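PDB 6CHU: citrate lyase subunit beta-like protein from Mycobacterium tuberculosis H37Rv, which is a magnesium-dependent lyase of the HpcH/HpaI aldolase family, a bifunctional enzyme that serves itaconate dissimilation and leucine catabolism. Local coordinates for residues A[12-17]-A[36-41]; A[115-120]-A[138-143]; A[130-135]-A[179-184]; A[183-188]-A[210-215]. One frame throughout, in Å; residues are numbered along the deposited sequence. Where two conformers were deposited one is given.

The four contacts are spread round one eight-stranded TIM barrel. Contact 2 pairs the fifth and sixth strands and holds the magnesium ligand Glu120; contact 4 pairs the seventh and eighth, and the two centres are about 9 Å apart. Between them Trp142 NE1 reaches Asp187 OD1 at 2.8 Å, and Met140 N meets Leu184 O at 2.8 Å. Contact 3 joins the outer helices that precede the sixth and seventh strands, sharing Arg183 and Leu184 with contact 4. Contact 1 lies where the first strand begins, its centre about 11 Å from that of contact 4; Pro16 O and Thr214 N, 3.1 Å apart, lie where the barrel closes.

Contact 1. Residues A[12-17]-A[36-41]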
loop_
_atom_site.group_PDB
_atom_site.type_symbol
_atom_site.label_atom_id
_atom_site.label_comp_id
_atom_site.label_asym_id
_atom_site.label_seq_id
_atom_site.Cartn_x
_atom_site.Cartn_y
_atom_site.Cartn_z
ATOM N N ARG A 12 -4.521 25.743 6.040
ATOM C CA ARG A 12 -3.752 25.868 4.804
ATOM C C ARG A 12 -3.094 27.234 4.679
ATOM O O ARG A 12 -2.051 27.355 4.027
ATOM C CB ARG A 12 -4.644 25.592 3.594
ATOM C CG ARG A 12 -4.928 24.121 3.403
ATOM C CD ARG A 12 -5.915 23.850 2.290
ATOM N NE ARG A 12 -6.168 22.417 2.183
ATOM C CZ ARG A 12 -7.120 21.774 2.853
ATOM N NH1 ARG A 12 -7.923 22.438 3.677
ATOM N NH2 ARG A 12 -7.274 20.467 2.698
ATOM N N ALA A 13 -3.669 28.267 5.299
ATOM C CA ALA A 13 -3.044 29.584 5.248
ATOM C C ALA A 13 -1.764 29.631 6.070
ATOM O O ALA A 13 -0.857 30.409 5.755
ATOM C CB ALA A 13 -4.018 30.660 5.731
ATOM N N ALA A 14 -1.673 28.825 7.123
ATOM C CA ALA A 14 -0.450 28.792 7.909
ATOM C C ALA A 14 0.622 27.993 7.174
ATOM O O ALA A 14 0.336 27.156 6.313
ATOM C CB ALA A 14 -0.710 28.196 9.293
ATOM N N GLY A 15 1.876 28.267 7.523
ATOM C CA GLY A 15 2.978 27.598 6.898
ATOM C C GLY A 15 3.026 26.119 7.241
ATOM O O GLY A 15 2.172 25.587 7.970
ATOM N N PRO A 16 4.041 25.438 6.715
ATOM C CA PRO A 16 4.144 23.983 6.881
ATOM C C PRO A 16 4.837 23.530 8.155
ATOM O O PRO A 16 4.928 22.319 8.381
ATOM C CB PRO A 16 4.975 23.583 5.651
ATOM C CG PRO A 16 5.911 24.756 5.463
ATOM C CD PRO A 16 5.126 25.985 5.879
ATOM N N GLY A 17 5.334 24.446 8.983
ATOM C CA GLY A 17 6.117 24.037 10.131
ATOM C C GLY A 17 5.298 24.007 11.399
ATOM O O GLY A 17 5.055 25.047 12.015
ATOM N N ALA A 36 7.120 28.621 15.372
ATOM C CA ALA A 36 6.443 27.714 14.466
ATOM C C ALA A 36 5.288 28.405 13.752
ATOM O O ALA A 36 4.827 29.484 14.145
ATOM C CB ALA A 36 5.923 26.483 15.216
ATOM N N ASP A 37 4.833 27.760 12.680
ATOM C CA ASP A 37 3.631 28.209 11.987
ATOM C C ASP A 37 2.380 27.836 12.776
ATOM O O ASP A 37 1.495 28.669 12.983
ATOM C CB ASP A 37 3.596 27.611 10.582
ATOM C CG ASP A 37 4.719 28.132 9.707
ATOM O OD1 ASP A 37 4.834 29.361 9.553
ATOM O OD2 ASP A 37 5.490 27.311 9.177
ATOM N N VAL A 38 2.307 26.598 13.247
ATOM C CA VAL A 38 1.216 26.133 14.102
ATOM C C VAL A 38 1.832 25.386 15.275
ATOM O O VAL A 38 2.785 24.622 15.098
ATOM C CB VAL A 38 0.229 25.220 13.337
ATOM C CG1 VAL A 38 -0.793 24.571 14.297
ATOM C CG2 VAL A 38 -0.502 25.997 12.271
ATOM N N VAL A 39 1.299 25.610 16.471
ATOM C CA VAL A 39 1.746 24.907 17.667
ATOM C C VAL A 39 0.729 23.825 18.002
ATOM O O VAL A 39 -0.486 24.076 17.995
ATOM C CB VAL A 39 1.920 25.877 18.846
ATOM C CG1 VAL A 39 2.208 25.116 20.129
ATOM C CG2 VAL A 39 3.040 26.879 18.551
ATOM N N ILE A 40 1.216 22.629 18.313
ATOM C CA ILE A 40 0.383 21.550 18.836
ATOM C C ILE A 40 0.642 21.487 20.336
ATOM O O ILE A 40 1.673 20.963 20.773
ATOM C CB ILE A 40 0.689 20.203 18.174
ATOM C CG1 ILE A 40 0.628 20.296 16.647
ATOM C CG2 ILE A 40 -0.293 19.141 18.686
ATOM C CD1 ILE A 40 1.323 19.114 15.953
ATOM N N LEU A 41 -0.282 22.010 21.140
ATOM C CA LEU A 41 -0.144 21.893 22.588
ATOM C C LEU A 41 -0.546 20.476 22.967
ATOM O O LEU A 41 -1.646 20.020 22.624
ATOM C CB LEU A 41 -0.985 22.939 23.321
ATOM C CG LEU A 41 -0.551 24.400 23.139
ATOM C CD1 LEU A 41 -1.594 25.350 23.737
ATOM C CD2 LEU A 41 0.827 24.687 23.757
#
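The carboxylate of Asp37 lies against the backbone of Gly15, Pro16 and Gly17, with its CG 3.3 Å from Gly15 CA. Its first torsion sets CG anti to the carbonyl carbon and beside the backbone N (chi1 -66°), which puts CG against Gly15 in the loop ahead of strand 17-22. OD2 then accepts a hydrogen bond from Gly17 N at 2.9 Å, with an angle of 152° at the hydrogen, through the lone pair that faces away from OD1. The same oxygen also touches the proline ring, 3.6 Å from Pro16 CD, where the two side chains cross obliquely. A second bond runs the other way: Asp37 N donates to Gly17 O at 2.8 Å, coming in almost in line with the carbonyl. Val38 N adds a weak, longer bond to this oxygen at 3.4 Å. Gly17 is thus held at both its N and its O, by the side chain and the backbone of one aspartate. Beside this polar pair, Ala14 CB packs on the CG2 branch of Val38 at 3.7 Å. The other carboxylate oxygen, OD1, forms a salt bridge with Arg226 of helix 221-228, which follows the eighth strand. Gly17 and Val38 begin two neighbouring parallel strands, so the arrangement belongs to the N-terminal rim of a TIM barrel, the end away from the active site in this fold.

Contact 2. Residues A[115-120]-A[138-143]. With MG (magnesium ion), chain B.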
loop_
_atom_site.group_PDB
_atom_site.type_symbol
_atom_site.label_atom_id
_atom_site.label_comp_id
_atom_site.label_asym_id
_atom_site.label_seq_id
_atom_site.Cartn_x
_atom_site.Cartn_y
_atom_site.Cartn_z
ATOM N N VAL A 115 -11.009 17.874 13.787
ATOM C CA VAL A 115 -10.135 16.787 14.224
ATOM C C VAL A 115 -9.020 16.556 13.216
ATOM O O VAL A 115 -9.281 16.386 12.020
ATOM C CB VAL A 115 -10.925 15.483 14.445
ATOM C CG1 VAL A 115 -9.986 14.354 14.905
ATOM C CG2 VAL A 115 -12.038 15.713 15.467
ATOM N N ILE A 116 -7.783 16.525 13.704
ATOM C CA ILE A 116 -6.656 15.975 12.958
ATOM C C ILE A 116 -6.424 14.576 13.501
ATOM O O ILE A 116 -6.044 14.407 14.663
ATOM C CB ILE A 116 -5.408 16.858 13.095
ATOM C CG1 ILE A 116 -5.735 18.255 12.563
ATOM C CG2 ILE A 116 -4.217 16.239 12.333
ATOM C CD1 ILE A 116 -4.663 19.290 12.782
ATOM N N ALA A 117 -6.674 13.563 12.675
ATOM C CA ALA A 117 -6.533 12.176 13.094
ATOM C C ALA A 117 -5.085 11.745 12.894
ATOM O O ALA A 117 -4.547 11.839 11.782
ATOM C CB ALA A 117 -7.479 11.276 12.300
ATOM N N LEU A 118 -4.456 11.297 13.974
ATOM C CA LEU A 118 -3.074 10.824 13.946
ATOM C C LEU A 118 -3.140 9.301 13.925
ATOM O O LEU A 118 -3.435 8.658 14.938
ATOM C CB LEU A 118 -2.293 11.367 15.140
ATOM C CG LEU A 118 -0.945 10.722 15.471
ATOM C CD1 LEU A 118 -0.005 10.755 14.269
ATOM C CD2 LEU A 118 -0.306 11.452 16.674
ATOM N N VAL A 119 -2.896 8.731 12.750
ATOM C CA VAL A 119 -2.896 7.286 12.554
ATOM C C VAL A 119 -1.504 6.749 12.881
ATOM O O VAL A 119 -0.509 7.152 12.268
ATOM C CB VAL A 119 -3.307 6.928 11.117
ATOM C CG1 VAL A 119 -3.085 5.434 10.839
ATOM C CG2 VAL A 119 -4.781 7.300 10.881
ATOM N N GLU A 120 -1.438 5.842 13.858
ATOM C CA GLU A 120 -0.170 5.296 14.330
ATOM C C GLU A 120 -0.361 3.882 14.867
ATOM O O GLU A 120 0.379 3.446 15.754
ATOM C CB GLU A 120 0.461 6.225 15.399
ATOM C CG GLU A 120 -0.511 6.666 16.495
ATOM C CD GLU A 120 0.037 7.767 17.383
ATOM O OE1 GLU A 120 1.274 8.005 17.358
ATOM O OE2 GLU A 120 -0.784 8.394 18.105
ATOM N N VAL A 138 -10.330 17.251 9.561
ATOM C CA VAL A 138 -9.732 18.284 8.724
ATOM C C VAL A 138 -8.305 17.951 8.319
ATOM O O VAL A 138 -7.756 18.635 7.439
ATOM C CB VAL A 138 -9.783 19.675 9.398
ATOM C CG1 VAL A 138 -11.236 20.093 9.654
ATOM C CG2 VAL A 138 -8.959 19.702 10.696
ATOM N N GLY A 139 -7.698 16.924 8.898
ATOM C CA GLY A 139 -6.350 16.529 8.528
ATOM C C GLY A 139 -6.054 15.115 8.963
ATOM O O GLY A 139 -6.695 14.576 9.875
ATOM N N MET A 140 -5.064 14.511 8.296
ATOM C CA MET A 140 -4.540 13.201 8.654
ATOM C C MET A 140 -3.045 13.330 8.887
ATOM O O MET A 140 -2.341 13.943 8.075
ATOM C CB MET A 140 -4.779 12.158 7.559
ATOM C CG MET A 140 -6.235 11.978 7.115
ATOM S SD MET A 140 -7.164 11.054 8.356
ATOM C CE MET A 140 -6.464 9.416 8.154
ATOM N N MET A 141 -2.577 12.750 9.982
ATOM C CA MET A 141 -1.162 12.624 10.294
ATOM C C MET A 141 -0.852 11.147 10.485
ATOM O O MET A 141 -1.746 10.332 10.733
ATOM C CB MET A 141 -0.811 13.427 11.563
ATOM C CG MET A 141 0.670 13.546 11.863
ATOM S SD MET A 141 0.863 14.468 13.401
ATOM C CE MET A 141 2.594 14.124 13.721
ATOM N N TRP A 142 0.427 10.789 10.391
ATOM C CA TRP A 142 0.819 9.439 10.750
ATOM C C TRP A 142 1.982 9.496 11.729
ATOM O O TRP A 142 2.666 10.516 11.860
ATOM C CB TRP A 142 1.160 8.591 9.511
ATOM C CG TRP A 142 2.457 8.949 8.856
ATOM C CD1 TRP A 142 2.741 10.076 8.143
ATOM C CD2 TRP A 142 3.643 8.159 8.855
ATOM N NE1 TRP A 142 4.046 10.040 7.693
ATOM C CE2 TRP A 142 4.623 8.872 8.121
ATOM C CE3 TRP A 142 3.975 6.912 9.398
ATOM C CZ2 TRP A 142 5.914 8.388 7.928
ATOM C CZ3 TRP A 142 5.261 6.420 9.198
ATOM C CH2 TRP A 142 6.217 7.159 8.464
ATOM N N GLY A 143 2.156 8.404 12.473
ATOM C CA GLY A 143 3.217 8.347 13.469
ATOM C C GLY A 143 3.982 7.042 13.416
ATOM O O GLY A 143 3.421 5.980 13.702
HETATM MG MG MG B . 2.566 8.660 18.896
HETATM O O HOH W 1 0.887 9.307 19.956
HETATM O O HOH W 2 4.225 7.978 17.655
HETATM O O HOH W 3 3.807 9.184 20.532
#
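Leu118 and Met141, side by side on the inner face of a TIM barrel, both hold CG anti to the backbone N (chi1 165° and -171°), and Leu118 CD1 rests 3.7 Å from Met141 CG. They belong to the neighbouring parallel strands 115-119 and 138-142, and Ile116 shares their face. On the outer face the Met140 chain is bent at both chi2 and chi3; its CE meets Val119 CG2 at 3.8 Å while SD sits 4.0 Å from Ala117 CB. Helices 128-133 and 165-180 cover this outer side. Backbone bonds run the length of the pair, among them Met141 N to Ala117 O at 2.8 Å and Val119 N to Met141 O at 2.8 Å, and the last, Gly143 N to Val119 O, reaches the C-terminal end, where the barrel carries its active site. There Glu120 CB lies 3.4 Å from Gly143 O, and the chain beyond CG extends to the metal. Its OE2 accepts from the backbone N of Lys100, which helps to fix the carboxylate, and its OE1 binds magnesium at 2.1 Å, with Asp146 OD2 and three waters among the other ligands of the ion.

Contact 3. Residues A[130-135]-A[179-184]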
loop_
_atom_site.group_PDB
_atom_site.type_symbol
_atom_site.label_atom_id
_atom_site.label_comp_id
_atom_site.label_asym_id
_atom_site.label_seq_id
_atom_site.Cartn_x
_atom_site.Cartn_y
_atom_site.Cartn_z
ATOM N N GLU A 130 -11.896 5.559 6.003
ATOM C CA GLU A 130 -13.083 5.849 6.804
ATOM C C GLU A 130 -12.813 6.973 7.798
ATOM O O GLU A 130 -13.685 7.809 8.064
ATOM C CB GLU A 130 -13.535 4.578 7.525
ATOM C CG GLU A 130 -14.069 3.460 6.591
ATOM C CD GLU A 130 -13.029 2.880 5.602
ATOM O OE1 GLU A 130 -11.791 2.885 5.877
ATOM O OE2 GLU A 130 -13.468 2.413 4.522
ATOM N N ILE A 131 -11.612 7.000 8.365
ATOM C CA ILE A 131 -11.239 8.069 9.290
ATOM C C ILE A 131 -11.173 9.409 8.562
ATOM O O ILE A 131 -11.698 10.429 9.038
ATOM C CB ILE A 131 -9.898 7.712 9.959
ATOM C CG1 ILE A 131 -10.090 6.493 10.867
ATOM C CG2 ILE A 131 -9.368 8.876 10.756
ATOM C CD1 ILE A 131 -8.758 5.891 11.371
ATOM N N ALA A 132 -10.530 9.431 7.392
ATOM C CA ALA A 132 -10.414 10.680 6.637
ATOM C C ALA A 132 -11.769 11.210 6.182
ATOM O O ALA A 132 -11.967 12.430 6.111
ATOM C CB ALA A 132 -9.497 10.478 5.425
ATOM N N ALA A 133 -12.703 10.318 5.846
ATOM C CA ALA A 133 -14.003 10.740 5.340
ATOM C C ALA A 133 -14.939 11.235 6.436
ATOM O O ALA A 133 -15.963 11.862 6.122
ATOM C CB ALA A 133 -14.656 9.584 4.587
ATOM N N ALA A 134 -14.629 10.955 7.702
ATOM C CA ALA A 134 -15.500 11.359 8.807
ATOM C C ALA A 134 -15.708 12.870 8.800
ATOM O O ALA A 134 -14.777 13.632 8.564
ATOM C CB ALA A 134 -14.894 10.911 10.140
ATOM N N ASP A 135 -16.945 13.301 9.070
ATOM C CA ASP A 135 -17.273 14.721 8.937
ATOM C C ASP A 135 -16.389 15.662 9.761
ATOM O O ASP A 135 -16.083 16.759 9.261
ATOM C CB ASP A 135 -18.755 14.941 9.273
ATOM C CG ASP A 135 -19.680 14.700 8.079
ATOM O OD1 ASP A 135 -19.188 14.531 6.941
ATOM O OD2 ASP A 135 -20.913 14.688 8.284
ATOM N N SER A 179 -5.851 13.246 1.014
ATOM C CA SER A 179 -6.091 13.998 -0.207
ATOM C C SER A 179 -7.382 13.570 -0.896
ATOM O O SER A 179 -8.037 14.396 -1.540
ATOM C CB SER A 179 -4.894 13.846 -1.147
ATOM O OG SER A 179 -5.036 14.687 -2.274
ATOM N N ALA A 180 -7.778 12.301 -0.749
ATOM C CA ALA A 180 -9.016 11.827 -1.365
ATOM C C ALA A 180 -10.236 12.536 -0.798
ATOM O O ALA A 180 -11.275 12.611 -1.464
ATOM C CB ALA A 180 -9.173 10.322 -1.151
ATOM N N PHE A 181 -10.143 13.026 0.441
ATOM C CA PHE A 181 -11.280 13.674 1.090
ATOM C C PHE A 181 -11.002 15.140 1.411
ATOM O O PHE A 181 -11.709 15.749 2.220
ATOM C CB PHE A 181 -11.680 12.871 2.323
ATOM C CG PHE A 181 -12.194 11.508 1.967
ATOM C CD1 PHE A 181 -13.487 11.358 1.472
ATOM C CD2 PHE A 181 -11.366 10.396 2.038
ATOM C CE1 PHE A 181 -13.962 10.109 1.093
ATOM C CE2 PHE A 181 -11.836 9.142 1.669
ATOM C CZ PHE A 181 -13.126 8.997 1.198
ATOM N N GLY A 182 -10.020 15.730 0.737
ATOM C CA GLY A 182 -9.750 17.150 0.868
ATOM C C GLY A 182 -9.169 17.565 2.203
ATOM O O GLY A 182 -9.318 18.728 2.597
ATOM N N ARG A 183 -8.510 16.652 2.909
ATOM C CA ARG A 183 -7.958 16.959 4.225
ATOM C C ARG A 183 -6.500 17.381 4.112
ATOM O O ARG A 183 -5.809 17.060 3.139
ATOM C CB ARG A 183 -8.067 15.755 5.162
ATOM C CG ARG A 183 -9.407 14.988 5.087
ATOM C CD ARG A 183 -10.615 15.898 5.315
ATOM N NE ARG A 183 -11.804 15.106 5.608
ATOM C CZ ARG A 183 -13.046 15.584 5.584
ATOM N NH1 ARG A 183 -13.261 16.852 5.242
ATOM N NH2 ARG A 183 -14.075 14.793 5.880
ATOM N N LEU A 184 -6.030 18.106 5.129
ATOM C CA LEU A 184 -4.598 18.364 5.245
ATOM C C LEU A 184 -3.850 17.057 5.460
ATOM O O LEU A 184 -4.326 16.165 6.168
ATOM C CB LEU A 184 -4.306 19.291 6.421
ATOM C CG LEU A 184 -4.326 20.808 6.323
ATOM C CD1 LEU A 184 -3.693 21.345 7.592
ATOM C CD2 LEU A 184 -3.558 21.293 5.127
HETATM O O HOH W 4 -16.221 16.826 6.301
#
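Ala133 sits over the Phe181 ring: its CB lies 3.7 Å from the ring centroid and only 14° off the normal, a CH-pi contact near the middle of the face. Phe181 CG is anti to the carbonyl carbon, beside the backbone N. Ala132 CB adds a second apolar touch, 3.9 Å from Phe181 CD2. Two residues on, Arg183 reaches the same helix end by a different route. Its chain bends at chi2 (-55°), which turns CD aside, and the guanidinium arrives edge-on at the carbonyl of Ala132. The NE of Arg183 donates to Ala132 O at 2.7 Å with an angle of 163° at the hydrogen; the acceptor lies in the guanidinium plane, and the donor is almost in line with the carbonyl. From the same edge NH2 adds a weak bond to Ala132 O at 3.2 Å, so one carbonyl receives two donors. Arg183 NH2 also donates to a water at 3.0 Å, which passes the link on to Asp135 O. A positive group beside the C-terminal end of helix 128-133 probably interacts favourably with the helix dipole. Arg123 of a neighbouring subunit packs on Phe181 and donates to Ala180 O. Within the chain, Gly182, with positive phi, is the C-prime residue of a Schellman motif that ends helix 165-180. The whole arrangement joins the C-terminal ends of two outer helices of the TIM barrel, where the chain leaves each helix for the strand that follows.

Contact 4. Residues A[183-188]-A[210-215]; sequences RLALDA and GFDVTV
Leu186 pairs with Val213 and Asp187 with Thr214 as parallel strands 184-187 and 213-215, at 38° to each other, with Asp187 N donating to Val213 O at 2.8 Å. Before the strand pairing begins, Asp212 grips Ala185 at both its N and its O: Asp212 N donates to Ala185 O at 2.9 Å, and OD2 accepts from Ala185 N at 2.8 Å through the lone pair turned away from OD1. Leu184 packs obliquely on this side chain, its CD2 3.5 Å from Asp212 CB. Asp187, with CG anti to the backbone N (chi1 -158°), crosses Phe211 at about a right angle. Its CB stands over the ring face, 4.0 Å from the centroid, and OD1 lies above the same ring, toward the rim. That oxygen accepts from Trp142 NE1, while OD2 forms a salt bridge with Arg171 and takes a water that also contacts Thr214 OG1. On the opposite face from Asp187 and Thr214, Leu186 and Val213 lie side by side, pointing the same way, and Leu186 CD2 touches Val215 CG2 at 3.8 Å. The unit is a beta-alpha-beta crossover: connecting helix 196-209 covers Asp187, Phe211 and Thr214 through Ala206, while Leu186 and Val215 meet Met141 of strand 137-142, and Trp18 of strand 17-22 packs on Leu186 and Val213.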
loop_
_atom_site.group_PDB
_atom_site.type_symbol
_atom_site.label_atom_id
_atom_site.label_comp_id
_atom_site.label_asym_id
_atom_site.label_seq_id
_atom_site.Cartn_x
_atom_site.Cartn_y
_atom_site.Cartn_z
ATOM N N ARG A 183 -8.510 16.652 2.909
ATOM C CA ARG A 183 -7.958 16.959 4.225
ATOM C C ARG A 183 -6.500 17.381 4.112
ATOM O O ARG A 183 -5.809 17.060 3.139
ATOM C CB ARG A 183 -8.067 15.755 5.162
ATOM C CG ARG A 183 -9.407 14.988 5.087
ATOM C CD ARG A 183 -10.615 15.898 5.315
ATOM N NE ARG A 183 -11.804 15.106 5.608
ATOM C CZ ARG A 183 -13.046 15.584 5.584
ATOM N NH1 ARG A 183 -13.261 16.852 5.242
ATOM N NH2 ARG A 183 -14.075 14.793 5.880
ATOM N N LEU A 184 -6.030 18.106 5.129
ATOM C CA LEU A 184 -4.598 18.364 5.245
ATOM C C LEU A 184 -3.850 17.057 5.460
ATOM O O LEU A 184 -4.326 16.165 6.168
ATOM C CB LEU A 184 -4.306 19.291 6.421
ATOM C CG LEU A 184 -4.326 20.808 6.323
ATOM C CD1 LEU A 184 -3.693 21.345 7.592
ATOM C CD2 LEU A 184 -3.558 21.293 5.127
ATOM N N ALA A 185 -2.653 16.952 4.876
ATOM C CA ALA A 185 -1.785 15.797 5.087
ATOM C C ALA A 185 -0.555 16.237 5.869
ATOM O O ALA A 185 0.182 17.119 5.418
ATOM C CB ALA A 185 -1.367 15.163 3.756
ATOM N N LEU A 186 -0.329 15.613 7.024
ATOM C CA LEU A 186 0.780 15.961 7.908
ATOM C C LEU A 186 1.763 14.798 7.971
ATOM O O LEU A 186 1.374 13.668 8.290
ATOM C CB LEU A 186 0.271 16.298 9.317
ATOM C CG LEU A 186 -0.627 17.528 9.510
ATOM C CD1 LEU A 186 -2.050 17.277 9.005
ATOM C CD2 LEU A 186 -0.671 17.843 10.986
ATOM N N ASP A 187 3.039 15.077 7.691
ATOM C CA ASP A 187 4.058 14.033 7.711
ATOM C C ASP A 187 4.613 13.857 9.120
ATOM O O ASP A 187 4.605 14.788 9.934
ATOM C CB ASP A 187 5.190 14.362 6.732
ATOM C CG ASP A 187 5.984 13.130 6.309
ATOM O OD1 ASP A 187 5.446 12.013 6.329
ATOM O OD2 ASP A 187 7.167 13.284 5.952
ATOM N N ALA A 188 5.110 12.650 9.395
ATOM C CA ALA A 188 5.522 12.242 10.732
ATOM C C ALA A 188 6.782 12.982 11.201
ATOM O O ALA A 188 7.604 13.461 10.408
ATOM C CB ALA A 188 5.783 10.731 10.776
ATOM N N GLY A 210 3.299 16.175 -2.011
ATOM C CA GLY A 210 2.099 16.903 -1.663
ATOM C C GLY A 210 1.652 16.845 -0.218
ATOM O O GLY A 210 0.495 17.188 0.064
ATOM N N PHE A 211 2.502 16.414 0.705
ATOM C CA PHE A 211 2.190 16.684 2.099
ATOM C C PHE A 211 2.071 18.194 2.276
ATOM O O PHE A 211 2.702 18.972 1.558
ATOM C CB PHE A 211 3.264 16.108 3.036
ATOM C CG PHE A 211 3.055 14.654 3.377
ATOM C CD1 PHE A 211 2.207 14.287 4.408
ATOM C CD2 PHE A 211 3.705 13.653 2.653
ATOM C CE1 PHE A 211 2.003 12.949 4.728
ATOM C CE2 PHE A 211 3.515 12.306 2.964
ATOM C CZ PHE A 211 2.660 11.951 4.012
ATOM N N ASP A 212 1.211 18.607 3.205
ATOM C CA ASP A 212 0.999 20.022 3.474
ATOM C C ASP A 212 1.853 20.534 4.613
ATOM O O ASP A 212 2.104 21.747 4.690
ATOM C CB ASP A 212 -0.466 20.268 3.824
ATOM C CG ASP A 212 -1.388 19.863 2.707
ATOM O OD1 ASP A 212 -1.315 20.517 1.654
ATOM O OD2 ASP A 212 -2.128 18.869 2.862
ATOM N N VAL A 213 2.283 19.634 5.486
ATOM C CA VAL A 213 2.906 19.963 6.766
ATOM C C VAL A 213 3.928 18.880 7.091
ATOM O O VAL A 213 3.681 17.695 6.859
ATOM C CB VAL A 213 1.847 20.041 7.894
ATOM C CG1 VAL A 213 2.526 20.095 9.273
ATOM C CG2 VAL A 213 0.901 21.238 7.695
ATOM N N THR A 214 5.069 19.281 7.659
ATOM C CA THR A 214 5.917 18.360 8.409
ATOM C C THR A 214 5.872 18.778 9.872
ATOM O O THR A 214 6.191 19.927 10.201
ATOM C CB THR A 214 7.355 18.366 7.887
ATOM O OG1 THR A 214 7.401 17.675 6.634
ATOM C CG2 THR A 214 8.294 17.661 8.878
ATOM N N VAL A 215 5.477 17.858 10.743
ATOM C CA VAL A 215 5.391 18.165 12.165
ATOM C C VAL A 215 6.759 17.961 12.799
ATOM O O VAL A 215 7.499 17.027 12.447
ATOM C CB VAL A 215 4.307 17.309 12.842
ATOM C CG1 VAL A 215 4.189 17.684 14.321
ATOM C CG2 VAL A 215 2.960 17.534 12.131
HETATM O O HOH W 5 8.782 15.453 6.562
#